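PDB 5NNP: N-terminal acetyltransferase-like protein from Chaetomium thermophilum, which probably serves as the TPR-repeat auxiliary subunit of an N-terminal acetyltransferase A complex, a helical scaffold that holds its partner chains. Local coordinates for residues F514-F517 / D518-E522; S230-K234 / L235-D239; K730-E733 / V734-E738; K339-L342 / A343-E347; A415-F418 / K419-D423. All blocks are in the same frame, centred on the assembly; numbering follows the deposited sequence.

Interaction 1 (F514-F517 / D518-E522); sequences FSIF and DTWQE
Trp-520 turns an edge of its indole toward the face of Phe-517 in an edge-to-face pair, with the phenyl and six-membered ring centroids 4.8 Å apart and the planes at 56°. CZ3 of Trp-520 makes the closest approach, 3.7 Å from CZ of Phe-517. From one turn back along the helix, CG2 of Ile-516 lies over the face of the five-membered ring, 3.9 Å from its centroid, as a CH-pi contact. The indole is carried to both partners by a first torsion of -72°, with CG anti to the carbonyl carbon and the side chain lying back along the preceding turn. An alanine here would remove the indole and is likely to open a gap beside Phe-517 and Ile-516 and leave Gln-485 OE1 without its NE1 donor. Around the helix, the carboxylate of Asp-518 stands at 80° to the Phe-514 ring, and OD2 comes within 3.6 Å of CE1. One water donates to both Phe-514 O (3.1 Å) and Asp-518 OD1 (3.0 Å), and it sits over the centre of the Phe-514 ring; OD1 also forms a salt bridge with Arg-551. Thr-519 doubles its hold on Ser-515 O, since OG1 (3.2 Å) and the backbone N reach that oxygen from opposite faces of the carbonyl plane. Within the superhelix, Ile-516, Phe-517 and Trp-520 of helix 503-523 pack on Ile-487 of helix 487-499, while Phe-514 and Phe-517 meet Tyr-556 of helix 554-572 on another flank.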
# COMPACT_ATOMS: atom_id res chain seq x y z
N PHE A 514 12.86 6.15 -4.34
CA PHE A 514 13.49 5.46 -3.23
C PHE A 514 13.18 6.18 -1.90
O PHE A 514 12.85 5.54 -0.90
CB PHE A 514 15.00 5.36 -3.50
CG PHE A 514 15.76 4.58 -2.47
CD1 PHE A 514 16.23 5.21 -1.32
CD2 PHE A 514 16.02 3.23 -2.67
CE1 PHE A 514 16.95 4.49 -0.37
CE2 PHE A 514 16.74 2.50 -1.71
CZ PHE A 514 17.20 3.13 -0.56
N SER A 515 13.27 7.51 -1.91
CA SER A 515 13.00 8.33 -0.73
C SER A 515 11.54 8.31 -0.30
O SER A 515 11.23 8.38 0.90
CB SER A 515 13.42 9.75 -0.99
OG SER A 515 14.82 9.86 -0.84
N ILE A 516 10.64 8.24 -1.28
CA ILE A 516 9.23 8.10 -0.99
C ILE A 516 9.01 6.82 -0.19
O ILE A 516 8.20 6.80 0.73
CB ILE A 516 8.37 8.09 -2.27
CG1 ILE A 516 8.35 9.48 -2.88
CG2 ILE A 516 6.97 7.65 -1.98
CD1 ILE A 516 7.76 9.51 -4.28
N PHE A 517 9.76 5.76 -0.52
CA PHE A 517 9.58 4.52 0.22
C PHE A 517 10.18 4.64 1.62
O PHE A 517 9.65 4.07 2.56
CB PHE A 517 10.16 3.32 -0.54
CG PHE A 517 9.12 2.62 -1.39
CD1 PHE A 517 8.38 1.57 -0.89
CD2 PHE A 517 8.84 3.07 -2.67
CE1 PHE A 517 7.40 0.94 -1.67
CE2 PHE A 517 7.84 2.45 -3.45
CZ PHE A 517 7.14 1.39 -2.94
N ASP A 518 11.23 5.43 1.78
CA ASP A 518 11.75 5.66 3.12
C ASP A 518 10.70 6.36 3.97
O ASP A 518 10.56 6.08 5.16
CB ASP A 518 13.04 6.49 3.09
CG ASP A 518 14.26 5.68 2.63
OD1 ASP A 518 14.19 4.43 2.62
OD2 ASP A 518 15.29 6.31 2.29
N THR A 519 9.93 7.24 3.35
CA THR A 519 8.93 8.02 4.07
C THR A 519 7.79 7.13 4.53
O THR A 519 7.34 7.22 5.66
CB THR A 519 8.37 9.13 3.20
OG1 THR A 519 9.40 10.08 2.93
CG2 THR A 519 7.19 9.82 3.91
N TRP A 520 7.32 6.30 3.61
CA TRP A 520 6.27 5.34 3.89
C TRP A 520 6.67 4.46 5.07
O TRP A 520 5.84 4.12 5.92
CB TRP A 520 6.01 4.52 2.63
CG TRP A 520 5.31 5.31 1.57
CD1 TRP A 520 4.92 6.62 1.65
CD2 TRP A 520 4.88 4.85 0.27
NE1 TRP A 520 4.29 7.00 0.50
CE2 TRP A 520 4.24 5.94 -0.36
CE3 TRP A 520 4.98 3.63 -0.41
CZ2 TRP A 520 3.71 5.85 -1.66
CZ3 TRP A 520 4.45 3.54 -1.70
CH2 TRP A 520 3.82 4.64 -2.31
N GLN A 521 7.95 4.11 5.13
CA GLN A 521 8.42 3.30 6.25
C GLN A 521 8.42 4.09 7.55
O GLN A 521 8.27 3.54 8.63
CB GLN A 521 9.82 2.75 5.99
CG GLN A 521 10.29 1.84 7.12
CD GLN A 521 11.64 1.20 6.86
OE1 GLN A 521 12.24 1.36 5.79
NE2 GLN A 521 12.13 0.47 7.84
N GLU A 522 8.60 5.40 7.45
CA GLU A 522 8.71 6.23 8.63
C GLU A 522 7.32 6.70 9.06
O GLU A 522 7.10 7.10 10.21
CB GLU A 522 9.65 7.40 8.36
CG GLU A 522 9.89 8.28 9.57
CD GLU A 522 10.96 9.34 9.34
OE1 GLU A 522 11.08 10.26 10.19
OE2 GLU A 522 11.69 9.26 8.32
O HOH W 1 13.56 2.75 0.26

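Interaction 2 (S230-K234 / L235-D239); sequences SYLSK and LARKD
Arg-237 folds back over Leu-232, and its side chain can be traced atom by atom. CB lies 3.7 Å from the carbonyl O of Leu-232 and also faces CD2 of that leucine. With CG anti to the carbonyl carbon, the chain runs out past the methyl: CD is 4.2 Å from CD2, and a bend at the third torsion, 56°, lays the head group across it. NE is the nearest atom, 3.7 Å from Leu-232 CD2, followed by CZ at 3.9 Å. The methyl thus sits over one face of the guanidinium, displaced toward its rim, while NH2 at the far end forms a salt bridge with Glu-240. The backbone beneath is a Schellman motif closing helix 221-234. Ala-236 takes a positive phi of 62°, and two bonds run back into the last turn: Arg-237 N to Leu-232 O, 3.0 Å, and Ala-236 N to Ser-233 O. The second donor stands 64° out of the carbonyl plane. Arg-237 is then the N-cap of helix 238-251, and the tight turn joins two helices of the repeat array. At the same helix end, Leu-235 N bonds to Tyr-231 O at 2.9 Å. Leu-232 and Arg-237 both reach Leu-208 of helix 204-214, and Tyr-231 OH hydrogen-bonds to Asn-195.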
# COMPACT_ATOMS: atom_id res chain seq x y z
N SER A 230 -15.84 -18.19 8.06
CA SER A 230 -14.52 -18.78 7.92
C SER A 230 -14.33 -19.98 8.86
O SER A 230 -13.85 -21.03 8.43
CB SER A 230 -13.45 -17.73 8.18
OG SER A 230 -12.16 -18.30 8.05
N TYR A 231 -14.71 -19.83 10.12
CA TYR A 231 -14.51 -20.89 11.11
C TYR A 231 -15.42 -22.08 10.85
O TYR A 231 -14.99 -23.24 10.91
CB TYR A 231 -14.78 -20.38 12.52
CG TYR A 231 -13.85 -19.31 13.02
CD1 TYR A 231 -12.56 -19.21 12.54
CD2 TYR A 231 -14.26 -18.42 14.01
CE1 TYR A 231 -11.70 -18.24 13.01
CE2 TYR A 231 -13.41 -17.45 14.49
CZ TYR A 231 -12.13 -17.36 13.99
OH TYR A 231 -11.29 -16.39 14.48
N LEU A 232 -16.70 -21.79 10.59
CA LEU A 232 -17.64 -22.86 10.30
C LEU A 232 -17.17 -23.68 9.11
O LEU A 232 -17.24 -24.91 9.13
CB LEU A 232 -19.04 -22.30 10.03
CG LEU A 232 -19.83 -21.77 11.22
CD1 LEU A 232 -21.15 -21.18 10.74
CD2 LEU A 232 -20.08 -22.85 12.26
N SER A 233 -16.67 -23.01 8.07
CA SER A 233 -16.25 -23.72 6.87
C SER A 233 -15.05 -24.61 7.17
O SER A 233 -15.04 -25.78 6.79
CB SER A 233 -15.94 -22.77 5.71
OG SER A 233 -14.97 -21.81 6.07
N LYS A 234 -14.06 -24.08 7.87
CA LYS A 234 -12.91 -24.87 8.29
C LYS A 234 -13.26 -26.04 9.19
O LYS A 234 -12.54 -27.03 9.22
CB LYS A 234 -11.88 -23.99 9.00
CG LYS A 234 -11.21 -23.00 8.08
CD LYS A 234 -10.24 -22.15 8.85
CE LYS A 234 -9.41 -21.28 7.94
NZ LYS A 234 -8.42 -20.54 8.77
N LEU A 235 -14.36 -25.94 9.93
CA LEU A 235 -14.80 -27.03 10.79
C LEU A 235 -15.71 -27.99 10.04
O LEU A 235 -16.20 -28.97 10.60
CB LEU A 235 -15.49 -26.49 12.04
CG LEU A 235 -14.57 -25.64 12.92
CD1 LEU A 235 -15.32 -24.99 14.07
CD2 LEU A 235 -13.45 -26.50 13.44
N ALA A 236 -15.92 -27.72 8.75
CA ALA A 236 -16.73 -28.58 7.89
C ALA A 236 -18.16 -28.66 8.38
O ALA A 236 -18.85 -29.66 8.20
CB ALA A 236 -16.13 -29.96 7.81
N ARG A 237 -18.60 -27.57 9.00
CA ARG A 237 -19.98 -27.43 9.45
C ARG A 237 -20.77 -26.72 8.36
O ARG A 237 -21.04 -25.53 8.43
CB ARG A 237 -20.00 -26.69 10.79
CG ARG A 237 -19.33 -27.54 11.87
CD ARG A 237 -19.09 -26.82 13.17
NE ARG A 237 -20.32 -26.27 13.71
CZ ARG A 237 -20.41 -25.71 14.92
NH1 ARG A 237 -19.35 -25.65 15.71
NH2 ARG A 237 -21.57 -25.22 15.32
N LYS A 238 -21.15 -27.49 7.34
CA LYS A 238 -21.54 -26.94 6.05
C LYS A 238 -22.90 -26.26 6.04
O LYS A 238 -23.02 -25.15 5.54
CB LYS A 238 -21.48 -28.02 4.98
CG LYS A 238 -20.05 -28.32 4.56
CD LYS A 238 -19.96 -29.29 3.39
CE LYS A 238 -18.50 -29.61 3.11
NZ LYS A 238 -18.35 -30.86 2.31
N ASP A 239 -23.92 -26.92 6.59
CA ASP A 239 -25.23 -26.30 6.70
C ASP A 239 -25.13 -24.92 7.33
O ASP A 239 -25.70 -23.95 6.82
CB ASP A 239 -26.18 -27.17 7.54
CG ASP A 239 -26.62 -28.43 6.82
OD1 ASP A 239 -26.37 -28.57 5.61
OD2 ASP A 239 -27.23 -29.30 7.48

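Interaction 3 (K730-E733 / V734-E738); sequences KLRE and VIQAE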
# COMPACT_ATOMS: atom_id res chain seq x y z
N LYS A 730 38.74 -22.00 0.82
CA LYS A 730 37.38 -22.32 1.25
C LYS A 730 36.34 -21.77 0.28
O LYS A 730 35.34 -22.42 -0.01
CB LYS A 730 37.12 -21.78 2.66
CG LYS A 730 37.98 -22.45 3.71
CD LYS A 730 37.57 -22.07 5.12
CE LYS A 730 38.36 -22.89 6.12
NZ LYS A 730 38.03 -22.52 7.50
N LEU A 731 36.59 -20.55 -0.20
CA LEU A 731 35.74 -19.93 -1.22
C LEU A 731 35.79 -20.72 -2.52
O LEU A 731 34.76 -21.00 -3.15
CB LEU A 731 36.18 -18.49 -1.45
CG LEU A 731 35.48 -17.66 -2.53
CD1 LEU A 731 34.03 -17.44 -2.14
CD2 LEU A 731 36.21 -16.34 -2.71
N ARG A 732 37.00 -21.09 -2.92
CA ARG A 732 37.22 -21.90 -4.11
C ARG A 732 36.41 -23.18 -4.05
O ARG A 732 35.81 -23.60 -5.04
CB ARG A 732 38.71 -22.22 -4.27
CG ARG A 732 39.07 -22.88 -5.57
CD ARG A 732 40.56 -23.07 -5.69
NE ARG A 732 40.93 -23.56 -7.01
CZ ARG A 732 40.95 -24.84 -7.36
NH1 ARG A 732 41.31 -25.19 -8.59
NH2 ARG A 732 40.60 -25.77 -6.48
N GLU A 733 36.38 -23.79 -2.87
CA GLU A 733 35.68 -25.06 -2.67
C GLU A 733 34.17 -24.92 -2.83
O GLU A 733 33.54 -25.69 -3.56
CB GLU A 733 36.00 -25.64 -1.29
CG GLU A 733 35.22 -26.90 -0.98
CD GLU A 733 35.75 -27.63 0.24
OE1 GLU A 733 36.97 -27.54 0.51
OE2 GLU A 733 34.94 -28.29 0.92
N VAL A 734 33.60 -23.93 -2.15
CA VAL A 734 32.16 -23.73 -2.14
C VAL A 734 31.68 -23.34 -3.53
O VAL A 734 30.62 -23.78 -3.98
CB VAL A 734 31.74 -22.64 -1.14
CG1 VAL A 734 30.27 -22.28 -1.32
CG2 VAL A 734 32.03 -23.07 0.28
N ILE A 735 32.47 -22.51 -4.20
CA ILE A 735 32.15 -22.04 -5.54
C ILE A 735 32.01 -23.21 -6.52
O ILE A 735 30.95 -23.40 -7.12
CB ILE A 735 33.24 -21.07 -6.06
CG1 ILE A 735 33.15 -19.72 -5.35
CG2 ILE A 735 33.12 -20.89 -7.57
CD1 ILE A 735 31.99 -18.91 -5.74
N GLN A 736 33.08 -23.99 -6.66
CA GLN A 736 33.10 -25.09 -7.61
C GLN A 736 32.07 -26.16 -7.28
O GLN A 736 31.50 -26.78 -8.18
CB GLN A 736 34.50 -25.71 -7.66
CG GLN A 736 35.53 -24.86 -8.42
CD GLN A 736 36.90 -25.52 -8.53
OE1 GLN A 736 37.27 -26.36 -7.70
NE2 GLN A 736 37.67 -25.14 -9.55
N ALA A 737 31.81 -26.36 -5.99
CA ALA A 737 30.87 -27.39 -5.55
C ALA A 737 29.42 -27.03 -5.92
O ALA A 737 28.70 -27.85 -6.48
CB ALA A 737 30.99 -27.61 -4.04
N GLU A 738 29.00 -25.80 -5.60
CA GLU A 738 27.62 -25.39 -5.82
C GLU A 738 27.38 -24.89 -7.23
O GLU A 738 26.26 -24.56 -7.60
CB GLU A 738 27.23 -24.31 -4.81
CG GLU A 738 27.21 -24.80 -3.38
CD GLU A 738 26.07 -25.76 -3.10
OE1 GLU A 738 26.25 -26.67 -2.27
OE2 GLU A 738 24.99 -25.60 -3.72
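The guanidinium of Arg-732 has the Gln-736 amide over one face, with NE2 standing 3.8 Å above the plane and offset toward the rim. The two flat groups are inclined by 60°, not stacked in parallel. OE1 approaches NH2 to 3.6 Å and NE2 lies 3.8 Å from NH1, both lengths of packing contact. Arg-732 arrives with CG anti to its own N (chi1 -171°) and a chain extended as far as NE, whereas Gln-736, with CG beside its N, runs out at a slant across it. A glycine in its place would take the amide from this guanidinium face and is likely to leave the head group less confined on that side. This is an i to i+4 pair on helix 729-739, whose carbonyls receive the usual backbone bonds; Gln-736 N to Arg-732 O is almost straight, at 172°. On another side Leu-731 and Ile-735 point the same way, CD1 4.0 Å from CG1, and both rest on Leu-690 of helix 689-702. Val-734 also touches Leu-690, and it packs on Ile-37 of a neighbouring chain, a putative uncharacterized protein whose Asp-10 forms a salt bridge with Lys-730 NZ.

Interaction 4 (K339-L342 / A343-E347); sequences KETL and ASLAE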
# COMPACT_ATOMS: atom_id res chain seq x y z
N LYS A 339 -14.19 -15.85 -26.03
CA LYS A 339 -13.62 -14.73 -26.77
C LYS A 339 -14.34 -14.51 -28.10
O LYS A 339 -14.82 -13.42 -28.39
CB LYS A 339 -12.12 -14.97 -27.01
CG LYS A 339 -11.44 -13.94 -27.88
CD LYS A 339 -9.95 -14.21 -28.02
CE LYS A 339 -9.68 -15.51 -28.76
NZ LYS A 339 -8.22 -15.86 -28.76
N GLU A 340 -14.43 -15.56 -28.91
CA GLU A 340 -15.04 -15.45 -30.23
C GLU A 340 -16.54 -15.21 -30.09
O GLU A 340 -17.13 -14.45 -30.85
CB GLU A 340 -14.77 -16.70 -31.07
CG GLU A 340 -13.29 -16.99 -31.23
CD GLU A 340 -13.01 -18.27 -31.97
OE1 GLU A 340 -13.97 -19.00 -32.33
OE2 GLU A 340 -11.81 -18.54 -32.20
N THR A 341 -17.14 -15.85 -29.09
CA THR A 341 -18.57 -15.74 -28.88
C THR A 341 -18.96 -14.32 -28.48
O THR A 341 -20.00 -13.81 -28.88
CB THR A 341 -19.06 -16.74 -27.80
OG1 THR A 341 -18.85 -18.08 -28.26
CG2 THR A 341 -20.54 -16.54 -27.52
N LEU A 342 -18.11 -13.66 -27.69
CA LEU A 342 -18.43 -12.32 -27.23
C LEU A 342 -18.38 -11.33 -28.39
O LEU A 342 -19.20 -10.41 -28.46
CB LEU A 342 -17.48 -11.89 -26.11
CG LEU A 342 -17.80 -12.57 -24.78
CD1 LEU A 342 -16.77 -12.18 -23.73
CD2 LEU A 342 -19.23 -12.22 -24.34
N ALA A 343 -17.44 -11.54 -29.30
CA ALA A 343 -17.33 -10.68 -30.47
C ALA A 343 -18.53 -10.89 -31.41
O ALA A 343 -19.12 -9.92 -31.94
CB ALA A 343 -16.02 -10.94 -31.18
N SER A 344 -18.90 -12.15 -31.61
CA SER A 344 -20.03 -12.49 -32.44
C SER A 344 -21.32 -11.88 -31.89
O SER A 344 -22.14 -11.38 -32.65
CB SER A 344 -20.16 -14.01 -32.57
OG SER A 344 -21.34 -14.38 -33.27
N LEU A 345 -21.49 -11.92 -30.58
CA LEU A 345 -22.69 -11.35 -29.97
C LEU A 345 -22.75 -9.83 -30.13
O LEU A 345 -23.83 -9.26 -30.34
CB LEU A 345 -22.77 -11.72 -28.50
CG LEU A 345 -23.17 -13.17 -28.27
CD1 LEU A 345 -23.17 -13.45 -26.78
CD2 LEU A 345 -24.53 -13.45 -28.89
N ALA A 346 -21.60 -9.18 -30.02
CA ALA A 346 -21.53 -7.73 -30.21
C ALA A 346 -21.92 -7.37 -31.64
O ALA A 346 -22.71 -6.46 -31.87
CB ALA A 346 -20.13 -7.22 -29.89
N GLU A 347 -21.34 -8.08 -32.59
CA GLU A 347 -21.65 -7.87 -33.99
C GLU A 347 -23.14 -8.11 -34.22
O GLU A 347 -23.79 -7.41 -35.01
CB GLU A 347 -20.81 -8.80 -34.86
CG GLU A 347 -20.68 -8.33 -36.29
CD GLU A 347 -19.68 -7.21 -36.44
OE1 GLU A 347 -18.59 -7.31 -35.83
OE2 GLU A 347 -19.97 -6.23 -37.16
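Thr-341 and Leu-345 lie side by side along helix 336-352, pointing the same way, and their methyls meet: CG2 of the threonine is 4.1 Å from CD1 of the leucine. The threonine conformation sorts its two branches by chemistry. At chi1 -64° the methyl is anti to the backbone N and faces the next turn, whereas OG1 lies beside the N and turns back to hydrogen-bond to Phe-337 O, so the hydroxyl is satisfied inside its own helix. Leu-345 has its CG anti to the carbonyl carbon (chi1 -74°) and a trans second torsion, 178°. This draws its branch point over the carbonyl of the preceding turn, with CG 3.3 Å and CB 3.5 Å from Thr-341 O. The same oxygen accepts the backbone N of Leu-345 at 2.9 Å, so polar and apolar contacts converge on one peptide group. Leu-342 takes nearly the same pair of torsions but sends its side chain elsewhere, toward Tyr-377 and Tyr-333. Ser-344 instead sets OG anti to its N, where it makes a weak hydrogen bond with Arg-307, while its CB rests 3.5 Å from Glu-340 O. The small Ala-346 places its CB 3.6 Å from Leu-342 O. All this is i to i+4 contact inside one regular helix of the NatA auxiliary-subunit array, although Ala-343 N to Lys-339 O is weak at 3.4 Å. Two helices flank it: Leu-345 packs on Arg-307, Ala-310, Lys-311 and Leu-314 of helix 303-320, while Leu-342, Ala-343 and Glu-347 contact helix 369-381.

Interaction 5 (A415-F418 / K419-D423); sequences ARIF and KHQGD. With PO4 (phosphate ion), chain U.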
# COMPACT_ATOMS: atom_id res chain seq x y z
N ALA A 415 -5.98 6.28 -29.82
CA ALA A 415 -4.58 6.52 -29.48
C ALA A 415 -3.85 5.23 -29.08
O ALA A 415 -2.68 5.05 -29.41
CB ALA A 415 -4.48 7.56 -28.34
N ARG A 416 -4.54 4.35 -28.36
CA ARG A 416 -3.92 3.13 -27.85
C ARG A 416 -3.62 2.17 -28.99
O ARG A 416 -2.66 1.40 -28.93
CB ARG A 416 -4.82 2.47 -26.80
CG ARG A 416 -4.22 1.24 -26.15
CD ARG A 416 -5.13 0.68 -25.07
NE ARG A 416 -5.14 1.51 -23.86
CZ ARG A 416 -6.10 2.38 -23.55
NH1 ARG A 416 -7.15 2.54 -24.35
NH2 ARG A 416 -6.02 3.09 -22.43
N ILE A 417 -4.44 2.22 -30.03
CA ILE A 417 -4.23 1.40 -31.22
C ILE A 417 -2.98 1.88 -31.95
O ILE A 417 -2.12 1.08 -32.37
CB ILE A 417 -5.47 1.45 -32.14
CG1 ILE A 417 -6.69 0.95 -31.37
CG2 ILE A 417 -5.26 0.63 -33.39
CD1 ILE A 417 -7.97 0.93 -32.16
N PHE A 418 -2.86 3.20 -32.07
CA PHE A 418 -1.65 3.80 -32.64
C PHE A 418 -0.44 3.35 -31.86
O PHE A 418 0.54 2.88 -32.44
CB PHE A 418 -1.74 5.32 -32.64
CG PHE A 418 -2.71 5.86 -33.64
CD1 PHE A 418 -2.99 5.15 -34.79
CD2 PHE A 418 -3.35 7.06 -33.42
CE1 PHE A 418 -3.88 5.64 -35.72
CE2 PHE A 418 -4.25 7.56 -34.33
CZ PHE A 418 -4.52 6.85 -35.49
N LYS A 419 -0.50 3.50 -30.54
CA LYS A 419 0.55 2.98 -29.66
C LYS A 419 0.94 1.55 -30.06
O LYS A 419 2.12 1.28 -30.28
CB LYS A 419 0.10 3.01 -28.20
CG LYS A 419 1.25 2.76 -27.22
CD LYS A 419 0.77 2.47 -25.82
CE LYS A 419 0.51 0.99 -25.63
NZ LYS A 419 -0.04 0.66 -24.28
N HIS A 420 -0.04 0.66 -30.15
CA HIS A 420 0.24 -0.73 -30.51
C HIS A 420 0.78 -0.85 -31.93
O HIS A 420 1.57 -1.76 -32.21
CB HIS A 420 -1.00 -1.60 -30.36
CG HIS A 420 -1.45 -1.75 -28.94
ND1 HIS A 420 -2.78 -1.85 -28.59
CD2 HIS A 420 -0.76 -1.84 -27.79
CE1 HIS A 420 -2.89 -1.99 -27.28
NE2 HIS A 420 -1.67 -1.98 -26.77
N GLN A 421 0.36 0.04 -32.82
CA GLN A 421 0.93 0.06 -34.17
C GLN A 421 2.37 0.57 -34.17
O GLN A 421 3.09 0.42 -35.16
CB GLN A 421 0.07 0.91 -35.10
CG GLN A 421 -1.23 0.23 -35.50
CD GLN A 421 -2.13 1.11 -36.35
OE1 GLN A 421 -2.00 2.33 -36.35
NE2 GLN A 421 -3.06 0.49 -37.07
N GLY A 422 2.77 1.19 -33.06
CA GLY A 422 4.14 1.67 -32.88
C GLY A 422 4.33 3.15 -33.15
O GLY A 422 5.45 3.67 -33.04
N ASP A 423 3.24 3.82 -33.50
CA ASP A 423 3.29 5.24 -33.82
C ASP A 423 3.07 6.07 -32.55
O ASP A 423 1.97 6.58 -32.29
CB ASP A 423 2.24 5.59 -34.88
CG ASP A 423 2.54 6.91 -35.58
OD1 ASP A 423 3.30 7.74 -35.03
OD2 ASP A 423 1.99 7.12 -36.69
P PO4 U . -2.30 2.38 -21.53
O1 PO4 U . -2.23 3.06 -22.87
O2 PO4 U . -1.58 1.05 -21.63
O3 PO4 U . -1.62 3.22 -20.47
O4 PO4 U . -3.75 2.18 -21.15
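Phe-418 O anchors a Schellman motif that ends helix 408-421: Asp-423 N bonds to Phe-418 O at 3.0 Å and Gly-422 N to Lys-419 O at 2.9 Å, with Gly-422 N also weakly on Phe-418 O. Gly-422 makes the turn at a phi of 98°, where a side chain would jam against the preceding carbonyl oxygen. Asp-423 then becomes the N-cap of helix 424-436, its OD1 accepting from Lys-426 N. Among the flat groups, the imidazole of His-420 has Arg-416 O over one face, 3.2 Å above the plane and offset toward the rim. Its CE1 also packs 3.7 Å from Arg-416 CG, while ND1 hydrogen-bonds to Asn-383. Gln-421 OE1 lies at the edge of the Phe-418 ring, in its plane, 3.4 Å from CD1, and that ring makes a cation-pi contact with Lys-426. The remaining contacts gather round a phosphate, probably from the crystallisation liquor. Arg-416 and Lys-419 both have CG anti to the backbone N and a bend at the third torsion, bringing their tips to the anion; Lys-450 NZ hydrogen-bonds to it too. Lys-419 NZ is 3.1 Å from O2. The guanidinium meets phosphate O4 edge-on, in plane, with NE donating at 3.1 Å and NH2 at 2.8 Å.

In the fold
All five contacts are local, each within nine or ten consecutive residues, strung along the chain in the order interaction 2, 4, 5, 1, 3. Interactions 4 and 5 are the closest pair, with centres 23 Å apart; interactions 3 and 4 are farthest, at 60 Å, and no two touch. Interaction 1 sits nearest the middle of the chain, 10 Å from its centre, while the others lie 31 to 39 Å out. Interactions 2 and 5 occur at turns joining successive helices, whereas 1, 3 and 4 lie within single helices. This spread fits an extended, strand-free helical superhelix; six residues of interaction 3, and Trp-520 of interaction 1, lie within reach of other chains.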